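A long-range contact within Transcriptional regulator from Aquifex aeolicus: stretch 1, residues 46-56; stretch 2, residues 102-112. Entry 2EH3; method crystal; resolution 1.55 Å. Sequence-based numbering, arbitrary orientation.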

ATOM      1  N   LYS A  46      -0.458  18.298 -18.058  1.00 16.15           N
ATOM      2  CA  LYS A  46       0.126  17.877 -16.798  1.00 16.08           C
ATOM      3  C   LYS A  46      -0.055  16.343 -16.714  1.00 14.53           C
ATOM      4  O   LYS A  46       0.796  15.633 -16.186  1.00 13.92           O
ATOM      5  CB  LYS A  46      -0.614  18.567 -15.655  1.00 17.14           C
ATOM      6  CG  LYS A  46       0.213  18.875 -14.463  1.00 18.15           C
ATOM      7  CD  LYS A  46      -0.588  19.725 -13.480  1.00 20.79           C
ATOM      8  CE  LYS A  46      -0.877  18.929 -12.230  1.00 16.62           C
ATOM      9  NZ  LYS A  46      -1.569  19.727 -11.178  1.00 14.77           N
ATOM     10  N   GLU A  47      -1.187  15.847 -17.220  1.00 14.41           N
ATOM     11  CA  GLU A  47      -1.486  14.411 -17.218  1.00 14.98           C
ATOM     12  C   GLU A  47      -0.447  13.627 -18.028  1.00 15.17           C
ATOM     13  O   GLU A  47       0.032  12.563 -17.576  1.00 14.43           O
ATOM     14  CB  GLU A  47      -2.902  14.164 -17.774  1.00 16.98           C
ATOM     15  CG  GLU A  47      -3.274  12.676 -17.906  1.00 20.84           C
ATOM     16  CD  GLU A  47      -4.769  12.462 -18.146  1.00 23.21           C
ATOM     17  OE1 GLU A  47      -5.509  13.459 -18.229  1.00 27.46           O
ATOM     18  OE2 GLU A  47      -5.210  11.298 -18.244  1.00 25.35           O
ATOM     19  N   GLU A  48      -0.091  14.141 -19.212  1.00 14.87           N
ATOM     20  CA  GLU A  48       0.924  13.475 -20.034  1.00 16.04           C
ATOM     21  C   GLU A  48       2.240  13.452 -19.281  1.00 14.10           C
ATOM     22  O   GLU A  48       2.985  12.472 -19.340  1.00 14.43           O
ATOM     23  CB  GLU A  48       1.171  14.184 -21.378  1.00 17.33           C
ATOM     24  CG  GLU A  48       0.170  13.910 -22.471  1.00 24.32           C
ATOM     25  CD  GLU A  48       0.646  14.330 -23.871  1.00 27.27           C
ATOM     26  OE1 GLU A  48      -0.165  14.172 -24.814  1.00 31.70           O
ATOM     27  OE2 GLU A  48       1.800  14.807 -24.040  1.00 26.80           O
ATOM     28  N   LEU A  49       2.544  14.553 -18.590  1.00 12.64           N
ATOM     29  CA  LEU A  49       3.776  14.644 -17.832  1.00 12.41           C
ATOM     30  C   LEU A  49       3.930  13.591 -16.733  1.00 12.60           C
ATOM     31  O   LEU A  49       4.955  12.933 -16.656  1.00 12.69           O
ATOM     32  CB  LEU A  49       3.904  16.053 -17.224  1.00 10.19           C
ATOM     33  CG  LEU A  49       4.985  16.270 -16.163  1.00 11.99           C
ATOM     34  CD1 LEU A  49       6.409  16.213 -16.787  1.00 13.99           C
ATOM     35  CD2 LEU A  49       4.739  17.645 -15.534  1.00 11.91           C
ATOM     36  N   ILE A  50       2.938  13.439 -15.861  1.00 13.10           N
ATOM     37  CA  ILE A  50       3.111  12.447 -14.804  1.00 13.74           C
ATOM     38  C   ILE A  50       3.104  11.040 -15.392  1.00 14.73           C
ATOM     39  O   ILE A  50       3.820  10.163 -14.913  1.00 13.90           O
ATOM     40  CB  ILE A  50       2.033  12.596 -13.684  1.00 13.39           C
ATOM     41  CG1 ILE A  50       2.389  11.677 -12.492  1.00 13.20           C
ATOM     42  CG2 ILE A  50       0.681  12.347 -14.241  1.00 15.28           C
ATOM     43  CD1 ILE A  50       1.611  12.035 -11.207  1.00 15.21           C
ATOM     44  N   THR A  51       2.335  10.836 -16.452  1.00 13.65           N
ATOM     45  CA  THR A  51       2.283   9.522 -17.074  1.00 15.12           C
ATOM     46  C   THR A  51       3.681   9.171 -17.596  1.00 15.60           C
ATOM     47  O   THR A  51       4.135   8.046 -17.412  1.00 15.89           O
ATOM     48  CB  THR A  51       1.227   9.496 -18.208  1.00 16.57           C
ATOM     49  OG1 THR A  51      -0.070   9.788 -17.660  1.00 17.90           O
ATOM     50  CG2 THR A  51       1.152   8.110 -18.853  1.00 17.52           C
ATOM     51  N   GLU A  52       4.376  10.140 -18.193  1.00 14.02           N
ATOM     52  CA  GLU A  52       5.723   9.890 -18.710  1.00 15.02           C
ATOM     53  C   GLU A  52       6.724   9.593 -17.603  1.00 15.58           C
ATOM     54  O   GLU A  52       7.624   8.772 -17.784  1.00 16.15           O
ATOM     55  CB  GLU A  52       6.191  11.080 -19.550  1.00 16.02           C
ATOM     56  CG  GLU A  52       7.622  10.939 -20.125  1.00 19.53           C
ATOM     57  CD  GLU A  52       7.752   9.875 -21.204  1.00 23.61           C
ATOM     58  OE1 GLU A  52       6.713   9.384 -21.679  1.00 24.50           O
ATOM     59  OE2 GLU A  52       8.905   9.550 -21.586  1.00 25.23           O
ATOM     60  N   ILE A  53       6.587  10.271 -16.467  1.00 13.30           N
ATOM     61  CA  ILE A  53       7.468  10.053 -15.317  1.00 12.50           C
ATOM     62  C   ILE A  53       7.361   8.591 -14.896  1.00 14.87           C
ATOM     63  O   ILE A  53       8.373   7.918 -14.669  1.00 15.15           O
ATOM     64  CB  ILE A  53       7.056  10.957 -14.110  1.00 13.13           C
ATOM     65  CG1 ILE A  53       7.433  12.408 -14.404  1.00 14.04           C
ATOM     66  CG2 ILE A  53       7.731  10.485 -12.829  1.00 15.19           C
ATOM     67  CD1 ILE A  53       7.009  13.365 -13.307  1.00 14.10           C
ATOM     68  N   ILE A  54       6.126   8.110 -14.787  1.00 14.84           N
ATOM     69  CA  ILE A  54       5.902   6.731 -14.397  1.00 14.93           C
ATOM     70  C   ILE A  54       6.408   5.784 -15.468  1.00 16.74           C
ATOM     71  O   ILE A  54       7.107   4.798 -15.157  1.00 17.66           O
ATOM     72  CB  ILE A  54       4.397   6.488 -14.132  1.00 14.13           C
ATOM     73  CG1 ILE A  54       3.931   7.414 -12.993  1.00 16.04           C
ATOM     74  CG2 ILE A  54       4.134   5.002 -13.801  1.00 13.21           C
ATOM     75  CD1 ILE A  54       4.644   7.202 -11.645  1.00 16.83           C
ATOM     76  N   GLU A  55       6.087   6.089 -16.724  1.00 17.83           N
ATOM     77  CA  GLU A  55       6.498   5.243 -17.841  1.00 20.34           C
ATOM     78  C   GLU A  55       8.015   5.064 -17.904  1.00 20.53           C
ATOM     79  O   GLU A  55       8.516   3.961 -18.184  1.00 19.05           O
ATOM     80  CB  GLU A  55       5.987   5.830 -19.151  1.00 21.28           C
ATOM     81  CG  GLU A  55       5.972   4.857 -20.313  1.00 24.75           C
ATOM     82  CD  GLU A  55       4.885   3.805 -20.181  1.00 26.17           C
ATOM     83  OE1 GLU A  55       4.033   3.921 -19.271  1.00 27.79           O
ATOM     84  OE2 GLU A  55       4.879   2.866 -21.002  1.00 29.52           O
ATOM     85  N   ARG A  56       8.755   6.134 -17.644  1.00 20.77           N
ATOM     86  CA  ARG A  56      10.205   6.029 -17.699  1.00 19.01           C
ATOM     87  C   ARG A  56      10.767   5.178 -16.558  1.00 19.79           C
ATOM     88  O   ARG A  56      11.732   4.436 -16.768  1.00 18.89           O
ATOM     89  CB  ARG A  56      10.835   7.415 -17.733  1.00 19.69           C
ATOM     90  CG  ARG A  56      10.630   8.083 -19.067  1.00 20.40           C
ATOM     91  CD  ARG A  56      11.368   9.399 -19.123  1.00 20.02           C
ATOM     92  NE  ARG A  56      11.231   9.996 -20.443  1.00 19.56           N
ATOM     93  CZ  ARG A  56      12.173  10.718 -21.032  1.00 19.96           C
ATOM     94  NH1 ARG A  56      13.326  10.942 -20.414  1.00 21.07           N
ATOM     95  NH2 ARG A  56      11.962  11.198 -22.243  1.00 21.77           N
TER
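Stretch 2 (102-112) EKFRNIYFEKI

Stretch 2 sets a short N-terminal loop and a nearly parallel helix alongside stretch 1, in a modest side-by-side contact that is apolar along its middle and carries a salt bridge at each end. Residues 105-112 are helical, with Phe104 at the N-cap position; its O accepts from Ile107 N at 3.0 Å and, weakly, from Tyr108 N at 3.4 Å. The N-to-C directions of this helix and helix 46-56 differ by 13°, and the axes come no closer than 11.7 Å. That wide spacing means side chains, not backbones, bridge the gap: the CA atoms of Thr51 and Ile107 are 8.5 Å apart, those of Ile54 and Lys111 8.8 Å, and only 366 Å² is buried in all.

Because the two stretches run the same way, contacts advance together along both, beginning in the loop or turn of 102-104 before the helix: Lys103, fully extended with every chi near t, brings NZ to 2.8 Å from Glu47 OE1. Next, the Phe104 ring meets Glu47 CG at its edge (CE1 to CG, 3.9 Å), while its CZ lies 4.2 Å from Ile50 CG2. Ile107 follows, its CD1 4.4 Å from Thr51 OG1 and its CG2 4.4 Å from Ile54 CG2. Lys111 closes the series: its CG packs 4.1 Å from Ile54 CG2, and its NZ donates to Glu55 OE1 at 2.7 Å, completing the second salt bridge.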

ATOM      1  N   GLU A 102      -8.254   9.041  -7.751  1.00 12.13           N
ATOM      2  CA  GLU A 102      -9.287   8.216  -8.350  1.00 12.42           C
ATOM      3  C   GLU A 102      -8.946   8.079  -9.846  1.00 12.58           C
ATOM      4  O   GLU A 102      -9.040   6.989 -10.426  1.00 14.13           O
ATOM      5  CB  GLU A 102     -10.676   8.865  -8.221  1.00 12.08           C
ATOM      6  CG  GLU A 102     -11.205   8.909  -6.826  1.00 15.43           C
ATOM      7  CD  GLU A 102     -11.607   7.545  -6.305  1.00 14.61           C
ATOM      8  OE1 GLU A 102     -11.755   6.582  -7.100  1.00 17.24           O
ATOM      9  OE2 GLU A 102     -11.808   7.444  -5.077  1.00 21.24           O
ATOM     10  N   LYS A 103      -8.553   9.196 -10.454  1.00 11.98           N
ATOM     11  CA  LYS A 103      -8.248   9.255 -11.882  1.00 13.37           C
ATOM     12  C   LYS A 103      -7.092   8.377 -12.364  1.00 12.91           C
ATOM     13  O   LYS A 103      -7.172   7.794 -13.455  1.00 12.70           O
ATOM     14  CB  LYS A 103      -7.993  10.717 -12.295  1.00 16.77           C
ATOM     15  CG  LYS A 103      -7.729  10.946 -13.780  1.00 18.85           C
ATOM     16  CD  LYS A 103      -7.412  12.413 -14.092  1.00 20.17           C
ATOM     17  CE  LYS A 103      -7.505  12.648 -15.606  1.00 23.07           C
ATOM     18  NZ  LYS A 103      -7.196  14.047 -16.015  1.00 24.54           N
ATOM     19  N   PHE A 104      -6.048   8.259 -11.554  1.00 11.16           N
ATOM     20  CA  PHE A 104      -4.869   7.498 -11.970  1.00 12.28           C
ATOM     21  C   PHE A 104      -4.688   6.148 -11.279  1.00 12.17           C
ATOM     22  O   PHE A 104      -3.678   5.474 -11.501  1.00 12.54           O
ATOM     23  CB  PHE A 104      -3.596   8.349 -11.750  1.00 11.60           C
ATOM     24  CG  PHE A 104      -3.614   9.681 -12.453  1.00 12.32           C
ATOM     25  CD1 PHE A 104      -3.903   9.765 -13.812  1.00 16.00           C
ATOM     26  CD2 PHE A 104      -3.278  10.834 -11.767  1.00 15.91           C
ATOM     27  CE1 PHE A 104      -3.846  10.995 -14.477  1.00 16.34           C
ATOM     28  CE2 PHE A 104      -3.215  12.082 -12.433  1.00 17.56           C
ATOM     29  CZ  PHE A 104      -3.499  12.150 -13.784  1.00 16.11           C
ATOM     30  N   ARG A 105      -5.659   5.731 -10.474  1.00 12.16           N
ATOM     31  CA  ARG A 105      -5.548   4.441  -9.779  1.00 12.24           C
ATOM     32  C   ARG A 105      -5.291   3.272 -10.716  1.00 12.52           C
ATOM     33  O   ARG A 105      -4.509   2.366 -10.387  1.00 11.76           O
ATOM     34  CB  ARG A 105      -6.814   4.157  -8.966  1.00 14.26           C
ATOM     35  CG  ARG A 105      -6.618   2.995  -7.970  1.00 15.08           C
ATOM     36  CD  ARG A 105      -7.744   2.952  -6.945  1.00 15.34           C
ATOM     37  NE  ARG A 105      -7.778   4.211  -6.214  1.00 14.53           N
ATOM     38  CZ  ARG A 105      -8.746   4.585  -5.385  1.00 15.44           C
ATOM     39  NH1 ARG A 105      -9.779   3.779  -5.166  1.00 16.59           N
ATOM     40  NH2 ARG A 105      -8.679   5.766  -4.786  1.00 16.98           N
ATOM     41  N   ASN A 106      -5.926   3.303 -11.877  1.00 12.41           N
ATOM     42  CA  ASN A 106      -5.766   2.216 -12.832  1.00 14.72           C
ATOM     43  C   ASN A 106      -4.316   2.072 -13.304  1.00 15.15           C
ATOM     44  O   ASN A 106      -3.875   0.956 -13.595  1.00 15.12           O
ATOM     45  CB  ASN A 106      -6.673   2.442 -14.037  1.00 16.83           C
ATOM     46  CG  ASN A 106      -6.255   3.655 -14.848  1.00 21.42           C
ATOM     47  OD1 ASN A 106      -6.386   4.814 -14.404  1.00 23.92           O
ATOM     48  ND2 ASN A 106      -5.716   3.399 -16.044  1.00 23.34           N
ATOM     49  N   ILE A 107      -3.579   3.180 -13.397  1.00 15.35           N
ATOM     50  CA  ILE A 107      -2.185   3.115 -13.848  1.00 15.29           C
ATOM     51  C   ILE A 107      -1.335   2.422 -12.803  1.00 15.84           C
ATOM     52  O   ILE A 107      -0.470   1.593 -13.135  1.00 15.15           O
ATOM     53  CB  ILE A 107      -1.629   4.532 -14.107  1.00 15.50           C
ATOM     54  CG1 ILE A 107      -2.467   5.189 -15.196  1.00 17.17           C
ATOM     55  CG2 ILE A 107      -0.129   4.477 -14.505  1.00 15.99           C
ATOM     56  CD1 ILE A 107      -2.201   6.685 -15.377  1.00 20.46           C
ATOM     57  N   TYR A 108      -1.557   2.771 -11.539  1.00 12.38           N
ATOM     58  CA  TYR A 108      -0.833   2.167 -10.431  1.00 13.82           C
ATOM     59  C   TYR A 108      -1.000   0.670 -10.552  1.00 13.77           C
ATOM     60  O   TYR A 108      -0.018  -0.074 -10.586  1.00 13.17           O
ATOM     61  CB  TYR A 108      -1.422   2.620  -9.093  1.00 14.06           C
ATOM     62  CG  TYR A 108      -0.840   1.935  -7.885  1.00 13.58           C
ATOM     63  CD1 TYR A 108       0.333   2.406  -7.282  1.00 14.21           C
ATOM     64  CD2 TYR A 108      -1.471   0.835  -7.317  1.00 14.53           C
ATOM     65  CE1 TYR A 108       0.849   1.799  -6.137  1.00 16.06           C
ATOM     66  CE2 TYR A 108      -0.967   0.211  -6.180  1.00 16.84           C
ATOM     67  CZ  TYR A 108       0.198   0.703  -5.585  1.00 17.08           C
ATOM     68  OH  TYR A 108       0.653   0.096  -4.433  1.00 21.39           O
ATOM     69  N   PHE A 109      -2.243   0.218 -10.640  1.00 13.50           N
ATOM     70  CA  PHE A 109      -2.437  -1.231 -10.745  1.00 12.99           C
ATOM     71  C   PHE A 109      -1.927  -1.858 -12.038  1.00 14.14           C
ATOM     72  O   PHE A 109      -1.467  -3.018 -12.026  1.00 15.21           O
ATOM     73  CB  PHE A 109      -3.906  -1.590 -10.479  1.00 12.19           C
ATOM     74  CG  PHE A 109      -4.279  -1.492  -9.024  1.00 12.09           C
ATOM     75  CD1 PHE A 109      -3.615  -2.280  -8.075  1.00 15.06           C
ATOM     76  CD2 PHE A 109      -5.247  -0.581  -8.585  1.00 13.26           C
ATOM     77  CE1 PHE A 109      -3.904  -2.166  -6.706  1.00 13.92           C
ATOM     78  CE2 PHE A 109      -5.547  -0.458  -7.203  1.00 14.55           C
ATOM     79  CZ  PHE A 109      -4.867  -1.250  -6.266  1.00 14.38           C
ATOM     80  N   GLU A 110      -1.973  -1.118 -13.142  1.00 13.87           N
ATOM     81  CA  GLU A 110      -1.496  -1.658 -14.411  1.00 16.07           C
ATOM     82  C   GLU A 110      -0.006  -1.963 -14.330  1.00 15.69           C
ATOM     83  O   GLU A 110       0.445  -3.043 -14.740  1.00 14.60           O
ATOM     84  CB  GLU A 110      -1.782  -0.662 -15.550  1.00 19.29           C
ATOM     85  CG  GLU A 110      -3.221  -0.737 -16.062  1.00 24.65           C
ATOM     86  CD  GLU A 110      -3.666   0.520 -16.812  1.00 28.78           C
ATOM     87  OE1 GLU A 110      -2.793   1.262 -17.323  1.00 31.07           O
ATOM     88  OE2 GLU A 110      -4.898   0.763 -16.898  1.00 29.43           O
ATOM     89  N   LYS A 111       0.759  -1.042 -13.768  1.00 13.71           N
ATOM     90  CA  LYS A 111       2.194  -1.196 -13.649  1.00 14.32           C
ATOM     91  C   LYS A 111       2.584  -2.295 -12.696  1.00 14.31           C
ATOM     92  O   LYS A 111       3.554  -3.016 -12.943  1.00 15.28           O
ATOM     93  CB  LYS A 111       2.831   0.129 -13.205  1.00 14.53           C
ATOM     94  CG  LYS A 111       2.677   1.224 -14.224  1.00 17.72           C
ATOM     95  CD  LYS A 111       3.045   0.754 -15.644  1.00 20.69           C
ATOM     96  CE  LYS A 111       3.087   1.949 -16.588  1.00 21.59           C
ATOM     97  NZ  LYS A 111       3.366   1.592 -18.008  1.00 23.03           N
ATOM     98  N   ILE A 112       1.842  -2.428 -11.601  1.00 13.86           N
ATOM     99  CA  ILE A 112       2.128  -3.473 -10.630  1.00 14.72           C
ATOM    100  C   ILE A 112       1.863  -4.811 -11.286  1.00 14.67           C
ATOM    101  O   ILE A 112       2.671  -5.735 -11.172  1.00 15.40           O
ATOM    102  CB  ILE A 112       1.230  -3.380  -9.375  1.00 16.08           C
ATOM    103  CG1 ILE A 112       1.515  -2.080  -8.614  1.00 18.01           C
ATOM    104  CG2 ILE A 112       1.451  -4.640  -8.497  1.00 17.44           C
ATOM    105  CD1 ILE A 112       2.841  -2.074  -7.858  1.00 19.46           C
TER